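Local coordinates for protein acyl-CoA thioesterase (Alicyclobacillus acidocaldarius subsp. acidocaldarius, PDB 3RQB) that is of unknown function but, carrying two hot-dog domains of the acyl-CoA thioesterase family, probably hydrolyses acyl-CoA thioesters, at residues P56-L59 against G60-L63; L144-M147 against Q148-V152; M172-D175 against P176-L180. All coordinates share one frame; numbering follows the deposited sequence. Where two conformers were deposited one is given.

Contact 1 of 3, residues P56-L59 against G60-L63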
ATOM      1  N   PRO B  56      11.250 -14.678 -17.123  1.00 60.00           N
ATOM      2  CA  PRO B  56      12.060 -14.393 -18.313  1.00 63.84           C
ATOM      3  C   PRO B  56      11.712 -13.062 -18.969  1.00 65.66           C
ATOM      4  O   PRO B  56      12.595 -12.369 -19.485  1.00 67.78           O
ATOM      5  CB  PRO B  56      11.704 -15.545 -19.259  1.00 63.66           C
ATOM      6  CG  PRO B  56      10.419 -16.111 -18.734  1.00 61.44           C
ATOM      7  CD  PRO B  56      10.501 -15.937 -17.256  1.00 56.84           C
ATOM      8  N   GLU B  57      10.433 -12.707 -18.951  1.00 63.33           N
ATOM      9  CA  GLU B  57       9.994 -11.477 -19.594  1.00 66.82           C
ATOM     10  C   GLU B  57      10.367 -10.293 -18.739  1.00 56.48           C
ATOM     11  O   GLU B  57      10.362  -9.152 -19.206  1.00 50.02           O
ATOM     12  CB  GLU B  57       8.480 -11.472 -19.779  1.00 78.94           C
ATOM     13  CG  GLU B  57       7.919 -12.715 -20.429  1.00 87.23           C
ATOM     14  CD  GLU B  57       8.038 -12.695 -21.934  1.00 91.56           C
ATOM     15  OE1 GLU B  57       7.136 -13.257 -22.591  1.00 94.56           O
ATOM     16  OE2 GLU B  57       9.027 -12.129 -22.456  1.00 92.47           O
ATOM     17  N   ARG B  58      10.673 -10.558 -17.473  1.00 52.86           N
ATOM     18  CA  ARG B  58      10.886  -9.465 -16.539  1.00 52.12           C
ATOM     19  C   ARG B  58      12.062  -8.579 -16.922  1.00 55.09           C
ATOM     20  O   ARG B  58      13.169  -9.041 -17.224  1.00 52.83           O
ATOM     21  CB  ARG B  58      11.023  -9.951 -15.103  1.00 44.82           C
ATOM     22  CG  ARG B  58      11.891  -9.041 -14.265  1.00 40.15           C
ATOM     23  CD  ARG B  58      13.225  -9.697 -14.029  1.00 41.20           C
ATOM     24  NE  ARG B  58      14.188  -8.787 -13.432  1.00 48.50           N
ATOM     25  CZ  ARG B  58      15.299  -9.189 -12.831  1.00 58.88           C
ATOM     26  NH1 ARG B  58      15.578 -10.484 -12.738  1.00 58.34           N
ATOM     27  NH2 ARG B  58      16.132  -8.297 -12.320  1.00 66.41           N
ATOM     28  N   LEU B  59      11.788  -7.287 -16.915  1.00 58.25           N
ATOM     29  CA  LEU B  59      12.769  -6.300 -17.275  1.00 59.61           C
ATOM     30  C   LEU B  59      12.807  -5.279 -16.163  1.00 49.97           C
ATOM     31  O   LEU B  59      11.878  -5.195 -15.356  1.00 37.78           O
ATOM     32  CB  LEU B  59      12.394  -5.649 -18.604  1.00 68.32           C
ATOM     33  CG  LEU B  59      12.265  -6.631 -19.775  1.00 76.32           C
ATOM     34  CD1 LEU B  59      12.280  -5.890 -21.097  1.00 77.36           C
ATOM     35  CD2 LEU B  59      13.375  -7.679 -19.754  1.00 78.80           C
ATOM     36  N   GLY B  60      13.897  -4.524 -16.113  1.00 53.08           N
ATOM     37  CA  GLY B  60      14.102  -3.556 -15.057  1.00 51.61           C
ATOM     38  C   GLY B  60      14.169  -4.206 -13.688  1.00 54.55           C
ATOM     39  O   GLY B  60      14.331  -5.423 -13.547  1.00 54.95           O
ATOM     40  N   GLN B  61      14.033  -3.368 -12.670  1.00 57.48           N
ATOM     41  CA  GLN B  61      14.099  -3.796 -11.284  1.00 54.79           C
ATOM     42  C   GLN B  61      12.820  -3.402 -10.530  1.00 53.63           C
ATOM     43  O   GLN B  61      12.061  -2.529 -10.967  1.00 57.42           O
ATOM     44  CB  GLN B  61      15.342  -3.194 -10.619  1.00 55.10           C
ATOM     45  CG  GLN B  61      16.664  -3.752 -11.141  1.00 60.35           C
ATOM     46  CD  GLN B  61      16.849  -5.230 -10.801  1.00 79.21           C
ATOM     47  OE1 GLN B  61      15.880  -5.987 -10.711  1.00 90.46           O
ATOM     48  NE2 GLN B  61      18.096  -5.642 -10.603  1.00 80.70           N
ATOM     49  N   PRO B  62      12.563  -4.065  -9.401  1.00 46.78           N
ATOM     50  CA  PRO B  62      11.347  -3.847  -8.612  1.00 45.17           C
ATOM     51  C   PRO B  62      11.113  -2.404  -8.187  1.00 47.92           C
ATOM     52  O   PRO B  62      12.030  -1.670  -7.808  1.00 46.58           O
ATOM     53  CB  PRO B  62      11.588  -4.696  -7.369  1.00 38.48           C
ATOM     54  CG  PRO B  62      12.491  -5.783  -7.833  1.00 37.51           C
ATOM     55  CD  PRO B  62      13.369  -5.182  -8.888  1.00 42.10           C
ATOM     56  N   LEU B  63       9.847  -2.025  -8.224  1.00 49.87           N
ATOM     57  CA  LEU B  63       9.396  -0.744  -7.720  1.00 46.08           C
ATOM     58  C   LEU B  63       8.472  -0.929  -6.512  1.00 46.01           C
ATOM     59  O   LEU B  63       8.776  -0.479  -5.403  1.00 46.92           O
ATOM     60  CB  LEU B  63       8.701   0.023  -8.837  1.00 49.60           C
ATOM     61  CG  LEU B  63       9.738   0.393  -9.894  1.00 53.18           C
ATOM     62  CD1 LEU B  63       9.115   0.943 -11.171  1.00 46.50           C
ATOM     63  CD2 LEU B  63      10.728   1.372  -9.291  1.00 54.73           C
TER
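R58 reaches forward past L59 and puts two of its guanidinium nitrogens onto G60 and Q61. NE donates to the carbonyl oxygen of G60: NE to O is 3.4 Å, so the bond is weak although fairly straight, 161° at the hydrogen, and the oxygen lies at the edge of the guanidinium, in its plane. NH2 meets the side-chain oxygen of Q61, with R58 NH2 to Q61 OE1 at 2.8 Å. The angle at the hydrogen is 124°, well bent, and this bond too is weak; OE1 comes in obliquely to the guanidinium. The two flat groups are tilted only 29° from one another. The strongest partner of the arginine lies behind it: NH1 is hydrogen-bonded to the backbone oxygen of M53, at the end of helix 41-53. NE, NH2 and NH1 thus each find an acceptor, the two within the turn being weakly held, and two of the three acceptors are main-chain carbonyls. R58 gets there with CG anti to its backbone N and a bend at chi2; Q61, also bent at chi2, folds its amide back to meet it. Between them G60 takes a positive phi, a backbone setting glycine readily adopts, and so turns the chain. The main chain of the loop is held as well, since Q92 accepts from L59 N through OE1 and gives a weak bond to E57 O through NE2. This is a surface connection in the N-terminal hot-dog domain, linking helix 41-53 to strand 61-69. The R58 side chain packs on F112 of strand 103-113 and on Q92 and F94 of strand 91-100, while Q61 starts its strand by pairing through the backbone with G113.

Contact 2 of 3, residues L144-M147 against Q148-V152; sequences LPWM and QWYHV
W146 and Y150 pack together on the buried side of a tight turn, CE3 of the indole lying 3.5 Å from CD2 of the tyrosine. The tyrosine carbon sits at the edge of the indole, in its plane, and the two ring planes are inclined at 72°. With CG between its backbone N and carbonyl carbon (chi1 69°), W146 swings its indole back into the protein, where F40 stacks on it and N35 accepts from its NE1. Y150 is closed in by A187 and L188 of helix 182-188. The turn is a short 3-10 helix, residues 146-149, feeding into strand 150-156 of the C-terminal hot-dog domain. Its one firm bond across the contact runs from W149 N to W146 O, 2.9 Å; that from Y150 N to M147 O is weak. The outer side is more open to solvent, and the bond there, from Q148 N to P145 O, is weak as well. Q148, exposed, extends past the turn with its CG beside P145 O, and that same carbon lies 3.5 Å above the W149 ring, over its centre. W149 itself is only partly covered: Y33 stacks on its indole, and its NE1 is bonded to E32 O.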
ATOM      1  N   LEU B 144       9.681 -17.114  17.915  1.00 63.74           N
ATOM      2  CA  LEU B 144       8.962 -17.587  16.741  1.00 59.63           C
ATOM      3  C   LEU B 144       9.965 -18.255  15.822  1.00 58.85           C
ATOM      4  O   LEU B 144      11.122 -17.841  15.746  1.00 62.15           O
ATOM      5  CB  LEU B 144       8.262 -16.436  16.028  1.00 60.82           C
ATOM      6  CG  LEU B 144       6.881 -16.110  16.593  1.00 59.68           C
ATOM      7  CD1 LEU B 144       6.393 -14.745  16.118  1.00 56.43           C
ATOM      8  CD2 LEU B 144       5.904 -17.221  16.216  1.00 54.88           C
ATOM      9  N   PRO B 145       9.536 -19.311  15.130  1.00 58.05           N
ATOM     10  CA  PRO B 145      10.486 -20.072  14.308  1.00 53.82           C
ATOM     11  C   PRO B 145      11.295 -19.173  13.372  1.00 52.19           C
ATOM     12  O   PRO B 145      12.517 -19.297  13.323  1.00 49.45           O
ATOM     13  CB  PRO B 145       9.573 -21.000  13.510  1.00 52.78           C
ATOM     14  CG  PRO B 145       8.387 -21.222  14.439  1.00 49.79           C
ATOM     15  CD  PRO B 145       8.195 -19.924  15.170  1.00 53.91           C
ATOM     16  N   TRP B 146      10.627 -18.250  12.687  1.00 52.64           N
ATOM     17  CA  TRP B 146      11.288 -17.387  11.715  1.00 48.28           C
ATOM     18  C   TRP B 146      12.149 -16.296  12.360  1.00 51.35           C
ATOM     19  O   TRP B 146      13.059 -15.769  11.723  1.00 48.93           O
ATOM     20  CB  TRP B 146      10.259 -16.741  10.794  1.00 42.53           C
ATOM     21  CG  TRP B 146       9.402 -15.753  11.496  1.00 44.84           C
ATOM     22  CD1 TRP B 146       8.164 -15.973  12.031  1.00 43.06           C
ATOM     23  CD2 TRP B 146       9.717 -14.381  11.761  1.00 45.78           C
ATOM     24  NE1 TRP B 146       7.686 -14.822  12.607  1.00 41.20           N
ATOM     25  CE2 TRP B 146       8.619 -13.827  12.456  1.00 43.91           C
ATOM     26  CE3 TRP B 146      10.818 -13.563  11.478  1.00 42.43           C
ATOM     27  CZ2 TRP B 146       8.588 -12.488  12.872  1.00 40.11           C
ATOM     28  CZ3 TRP B 146      10.787 -12.231  11.892  1.00 42.79           C
ATOM     29  CH2 TRP B 146       9.680 -11.710  12.582  1.00 40.61           C
HETATM   30  N   MSE B 147      11.857 -15.969  13.618  0.61 51.75           N
HETATM   31  CA  MSE B 147      12.623 -14.959  14.351  0.61 53.21           C
HETATM   32  C   MSE B 147      14.104 -15.332  14.416  0.61 52.74           C
HETATM   33  O   MSE B 147      14.969 -14.479  14.638  0.61 52.26           O
HETATM   34  CB  MSE B 147      12.101 -14.792  15.787  0.61 54.02           C
HETATM   35  CG  MSE B 147      10.741 -14.117  15.945  0.61 53.68           C
HETATM   36 SE   MSE B 147      10.301 -13.771  17.832  0.61105.20          SE
HETATM   37  CE  MSE B 147      11.537 -12.290  18.170  0.61 74.39           C
ATOM     38  N   GLN B 148      14.387 -16.616  14.234  1.00 51.86           N
ATOM     39  CA  GLN B 148      15.741 -17.121  14.383  1.00 54.57           C
ATOM     40  C   GLN B 148      16.576 -16.732  13.182  1.00 48.88           C
ATOM     41  O   GLN B 148      17.805 -16.830  13.195  1.00 47.63           O
ATOM     42  CB  GLN B 148      15.720 -18.630  14.521  1.00 59.25           C
ATOM     43  CG  GLN B 148      15.500 -19.367  13.235  1.00 62.03           C
ATOM     44  CD  GLN B 148      15.629 -20.855  13.447  1.00 75.82           C
ATOM     45  OE1 GLN B 148      16.317 -21.299  14.368  1.00 76.94           O
ATOM     46  NE2 GLN B 148      14.957 -21.636  12.611  1.00 84.52           N
ATOM     47  N   TRP B 149      15.878 -16.286  12.149  1.00 46.60           N
ATOM     48  CA  TRP B 149      16.476 -15.944  10.866  1.00 50.04           C
ATOM     49  C   TRP B 149      16.820 -14.464  10.773  1.00 45.68           C
ATOM     50  O   TRP B 149      17.196 -13.968   9.704  1.00 28.15           O
ATOM     51  CB  TRP B 149      15.536 -16.338   9.725  1.00 51.84           C
ATOM     52  CG  TRP B 149      15.205 -17.789   9.736  1.00 57.95           C
ATOM     53  CD1 TRP B 149      13.959 -18.357   9.782  1.00 60.05           C
ATOM     54  CD2 TRP B 149      16.138 -18.863   9.732  1.00 58.98           C
ATOM     55  NE1 TRP B 149      14.066 -19.729   9.792  1.00 55.91           N
ATOM     56  CE2 TRP B 149      15.393 -20.064   9.760  1.00 59.58           C
ATOM     57  CE3 TRP B 149      17.535 -18.930   9.699  1.00 57.54           C
ATOM     58  CZ2 TRP B 149      16.002 -21.318   9.755  1.00 64.45           C
ATOM     59  CZ3 TRP B 149      18.137 -20.171   9.695  1.00 57.83           C
ATOM     60  CH2 TRP B 149      17.371 -21.352   9.726  1.00 62.03           C
ATOM     61  N   TYR B 150      16.634 -13.748  11.875  1.00 51.04           N
ATOM     62  CA  TYR B 150      16.932 -12.323  11.889  1.00 54.74           C
ATOM     63  C   TYR B 150      17.694 -11.924  13.129  1.00 63.27           C
ATOM     64  O   TYR B 150      17.496 -12.490  14.211  1.00 67.28           O
ATOM     65  CB  TYR B 150      15.655 -11.489  11.727  1.00 48.48           C
ATOM     66  CG  TYR B 150      14.993 -11.765  10.403  1.00 47.44           C
ATOM     67  CD1 TYR B 150      15.358 -11.058   9.262  1.00 50.38           C
ATOM     68  CD2 TYR B 150      14.046 -12.771  10.282  1.00 44.27           C
ATOM     69  CE1 TYR B 150      14.774 -11.331   8.037  1.00 52.80           C
ATOM     70  CE2 TYR B 150      13.454 -13.054   9.067  1.00 49.04           C
ATOM     71  CZ  TYR B 150      13.819 -12.333   7.943  1.00 55.45           C
ATOM     72  OH  TYR B 150      13.224 -12.624   6.730  1.00 55.73           O
ATOM     73  N   HIS B 151      18.585 -10.957  12.951  1.00 63.37           N
ATOM     74  CA  HIS B 151      19.283 -10.365  14.074  1.00 61.10           C
ATOM     75  C   HIS B 151      18.694  -8.986  14.331  1.00 52.92           C
ATOM     76  O   HIS B 151      18.938  -8.036  13.589  1.00 53.95           O
ATOM     77  CB  HIS B 151      20.784 -10.263  13.786  1.00 61.72           C
ATOM     78  CG  HIS B 151      21.591  -9.785  14.954  1.00 60.97           C
ATOM     79  ND1 HIS B 151      21.700  -8.450  15.288  1.00 62.55           N
ATOM     80  CD2 HIS B 151      22.325 -10.465  15.868  1.00 54.00           C
ATOM     81  CE1 HIS B 151      22.465  -8.332  16.360  1.00 60.63           C
ATOM     82  NE2 HIS B 151      22.859  -9.538  16.729  1.00 53.65           N
ATOM     83  N   VAL B 152      17.952  -8.874  15.420  1.00 51.40           N
ATOM     84  CA  VAL B 152      17.305  -7.619  15.760  1.00 54.19           C
ATOM     85  C   VAL B 152      17.866  -7.042  17.051  1.00 54.11           C
ATOM     86  O   VAL B 152      17.885  -7.704  18.096  1.00 55.72           O
ATOM     87  CB  VAL B 152      15.788  -7.804  15.932  1.00 58.86           C
ATOM     88  CG1 VAL B 152      15.121  -6.468  16.222  1.00 62.08           C
ATOM     89  CG2 VAL B 152      15.193  -8.466  14.700  1.00 56.59           C
TER

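Contact 3 of 3, residues M172-D175 against P176-L180; sequences MRDD and PPRPL
D174 and R178 cross at a slant where the chain leaves strand 168-174, their CB atoms 3.9 Å apart. The D174 carboxylate stays by R178 CB, while the arginine runs on, extended from CG to NE, its first torsion near trans (chi1 165°) turning CG away from its own nitrogen. The carboxylate and guanidinium planes end up 80° apart and the charged atoms do not meet. R178 instead carries its charge to D13 through NH2 and to D181 through NH1, both as salt bridges. What brings the chain round is a cis peptide bond between D175 and P176, which draws their CA atoms to 2.9 Å and sends the proline-rich loop back past the strand end. D174 O then receives a CH...O contact from P177 CA, 3.6 Å away. R173 fits over this bend. A chi1 of 67° tucks its CG in over the main chain, the rest is straight as far as NE, and P177 CB comes over one face of the guanidinium. NH1 is shared by two acceptors, both close to the guanidinium plane: D175 OD1, 3.0 Å from NH1 in a nearly straight salt bridge approached from the anti side, somewhat out of the carboxylate plane, and D174 O, 2.7 Å from NH1. The other oxygen of D175, OD2, has a weak, long ion pair with R137. One arginine nitrogen thus ties a side chain to the main chain just ahead of the cis proline, and its positive charge is probably offset in part by D175.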
HETATM    1  N   MSE B 172      18.083  -4.164  12.476  1.00 57.45           N
HETATM    2  CA  MSE B 172      17.764  -5.496  11.997  1.00 53.21           C
HETATM    3  C   MSE B 172      18.581  -5.842  10.759  1.00 52.12           C
HETATM    4  O   MSE B 172      18.900  -4.976   9.931  1.00 48.39           O
HETATM    5  CB  MSE B 172      16.276  -5.579  11.664  1.00 54.30           C
HETATM    6  CG  MSE B 172      15.910  -4.701  10.485  1.00 58.32           C
HETATM    7 SE   MSE B 172      14.069  -4.111  10.461  0.59 74.13          SE
HETATM    8  CE  MSE B 172      14.203  -2.840   8.995  1.00 86.46           C
ATOM      9  N   ARG B 173      18.904  -7.124  10.644  1.00 50.97           N
ATOM     10  CA  ARG B 173      19.548  -7.672   9.468  1.00 41.87           C
ATOM     11  C   ARG B 173      19.167  -9.135   9.384  1.00 42.36           C
ATOM     12  O   ARG B 173      18.626  -9.698  10.334  1.00 41.46           O
ATOM     13  CB  ARG B 173      21.065  -7.518   9.542  1.00 44.27           C
ATOM     14  CG  ARG B 173      21.723  -8.348  10.625  1.00 55.96           C
ATOM     15  CD  ARG B 173      23.227  -8.415  10.403  1.00 62.14           C
ATOM     16  NE  ARG B 173      23.951  -8.933  11.564  1.00 67.43           N
ATOM     17  CZ  ARG B 173      23.937 -10.208  11.947  1.00 67.13           C
ATOM     18  NH1 ARG B 173      23.216 -11.092  11.268  1.00 66.82           N
ATOM     19  NH2 ARG B 173      24.636 -10.602  13.009  1.00 62.63           N
ATOM     20  N   ASP B 174      19.399  -9.740   8.228  1.00 54.57           N
ATOM     21  CA  ASP B 174      19.309 -11.186   8.118  1.00 60.37           C
ATOM     22  C   ASP B 174      20.288 -11.788   9.099  1.00 64.49           C
ATOM     23  O   ASP B 174      21.380 -11.260   9.300  1.00 66.95           O
ATOM     24  CB  ASP B 174      19.695 -11.654   6.716  1.00 66.29           C
ATOM     25  CG  ASP B 174      18.831 -11.035   5.631  1.00 74.55           C
ATOM     26  OD1 ASP B 174      19.356 -10.216   4.833  1.00 77.46           O
ATOM     27  OD2 ASP B 174      17.627 -11.373   5.580  1.00 71.43           O
ATOM     28  N   ASP B 175      19.891 -12.885   9.724  1.00 67.15           N
ATOM     29  CA  ASP B 175      20.851 -13.722  10.416  1.00 70.94           C
ATOM     30  C   ASP B 175      20.656 -15.136   9.882  1.00 70.99           C
ATOM     31  O   ASP B 175      19.527 -15.549   9.618  1.00 75.13           O
ATOM     32  CB  ASP B 175      20.622 -13.676  11.934  1.00 71.99           C
ATOM     33  CG  ASP B 175      21.796 -14.263  12.730  1.00 70.27           C
ATOM     34  OD1 ASP B 175      22.962 -13.880  12.458  1.00 64.59           O
ATOM     35  OD2 ASP B 175      21.549 -15.107  13.626  1.00 68.65           O
ATOM     36  N   PRO B 176      21.758 -15.869   9.671  1.00 63.33           N
ATOM     37  CA  PRO B 176      23.115 -15.326   9.638  1.00 58.97           C
ATOM     38  C   PRO B 176      23.226 -14.339   8.496  1.00 58.06           C
ATOM     39  O   PRO B 176      22.406 -14.375   7.573  1.00 52.79           O
ATOM     40  CB  PRO B 176      23.977 -16.556   9.337  1.00 57.08           C
ATOM     41  CG  PRO B 176      23.053 -17.536   8.750  1.00 56.99           C
ATOM     42  CD  PRO B 176      21.757 -17.321   9.456  1.00 58.97           C
ATOM     43  N   PRO B 177      24.251 -13.481   8.546  1.00 61.20           N
ATOM     44  CA  PRO B 177      24.380 -12.302   7.681  1.00 57.19           C
ATOM     45  C   PRO B 177      24.205 -12.672   6.227  1.00 58.65           C
ATOM     46  O   PRO B 177      24.747 -13.684   5.775  1.00 60.06           O
ATOM     47  CB  PRO B 177      25.815 -11.834   7.936  1.00 50.79           C
ATOM     48  CG  PRO B 177      26.529 -13.052   8.472  1.00 53.40           C
ATOM     49  CD  PRO B 177      25.501 -13.785   9.266  1.00 57.44           C
ATOM     50  N   ARG B 178      23.425 -11.881   5.505  1.00 59.77           N
ATOM     51  CA  ARG B 178      23.264 -12.133   4.081  1.00 60.03           C
ATOM     52  C   ARG B 178      23.203 -10.822   3.326  1.00 62.61           C
ATOM     53  O   ARG B 178      22.564  -9.871   3.779  1.00 68.19           O
ATOM     54  CB  ARG B 178      21.989 -12.948   3.837  1.00 51.74           C
ATOM     55  CG  ARG B 178      21.509 -12.992   2.396  1.00 46.28           C
ATOM     56  CD  ARG B 178      20.167 -13.720   2.303  1.00 52.56           C
ATOM     57  NE  ARG B 178      19.773 -14.059   0.932  1.00 55.71           N
ATOM     58  CZ  ARG B 178      19.152 -13.221   0.104  1.00 53.64           C
ATOM     59  NH1 ARG B 178      18.866 -11.983   0.503  1.00 53.36           N
ATOM     60  NH2 ARG B 178      18.823 -13.613  -1.121  1.00 44.53           N
ATOM     61  N   PRO B 179      23.834 -10.782   2.143  1.00 58.81           N
ATOM     62  CA  PRO B 179      23.851  -9.575   1.319  1.00 62.12           C
ATOM     63  C   PRO B 179      22.438  -9.152   1.009  1.00 66.80           C
ATOM     64  O   PRO B 179      21.545  -9.992   0.890  1.00 66.43           O
ATOM     65  CB  PRO B 179      24.562 -10.034   0.053  1.00 57.61           C
ATOM     66  CG  PRO B 179      25.484 -11.103   0.540  1.00 50.71           C
ATOM     67  CD  PRO B 179      24.701 -11.832   1.587  1.00 53.36           C
ATOM     68  N   LEU B 180      22.236  -7.849   0.894  1.00 69.82           N
ATOM     69  CA  LEU B 180      20.893  -7.329   0.748  1.00 67.18           C
ATOM     70  C   LEU B 180      20.471  -7.288  -0.705  1.00 61.84           C
ATOM     71  O   LEU B 180      21.254  -6.902  -1.569  1.00 56.44           O
ATOM     72  CB  LEU B 180      20.788  -5.932   1.347  1.00 65.58           C
ATOM     73  CG  LEU B 180      19.344  -5.441   1.419  1.00 65.31           C
ATOM     74  CD1 LEU B 180      18.473  -6.444   2.172  1.00 61.93           C
ATOM     75  CD2 LEU B 180      19.288  -4.079   2.073  1.00 68.95           C
TER

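Contact 1 comes first along the chain, in the N-terminal hot-dog domain; contacts 2 and 3 follow, one after the other, in the C-terminal one. Contact 1 stays apart, its centre 29 Å from that of contact 2, across the middle of the chain, and 24 Å from that of contact 3. Contacts 2 and 3 are direct neighbours, centres 11 Å apart. Strands 150-156 and 168-174 run antiparallel between them, with probable hydrogen bonds from H151 N to R173 O and from D175 N to W149 O, each 2.9 Å; strand 150-156 is an edge strand within this chain. Contact 1 thus belongs to one hot-dog domain, while the 3-10 turn and the cis-proline bend together shape one corner of the other.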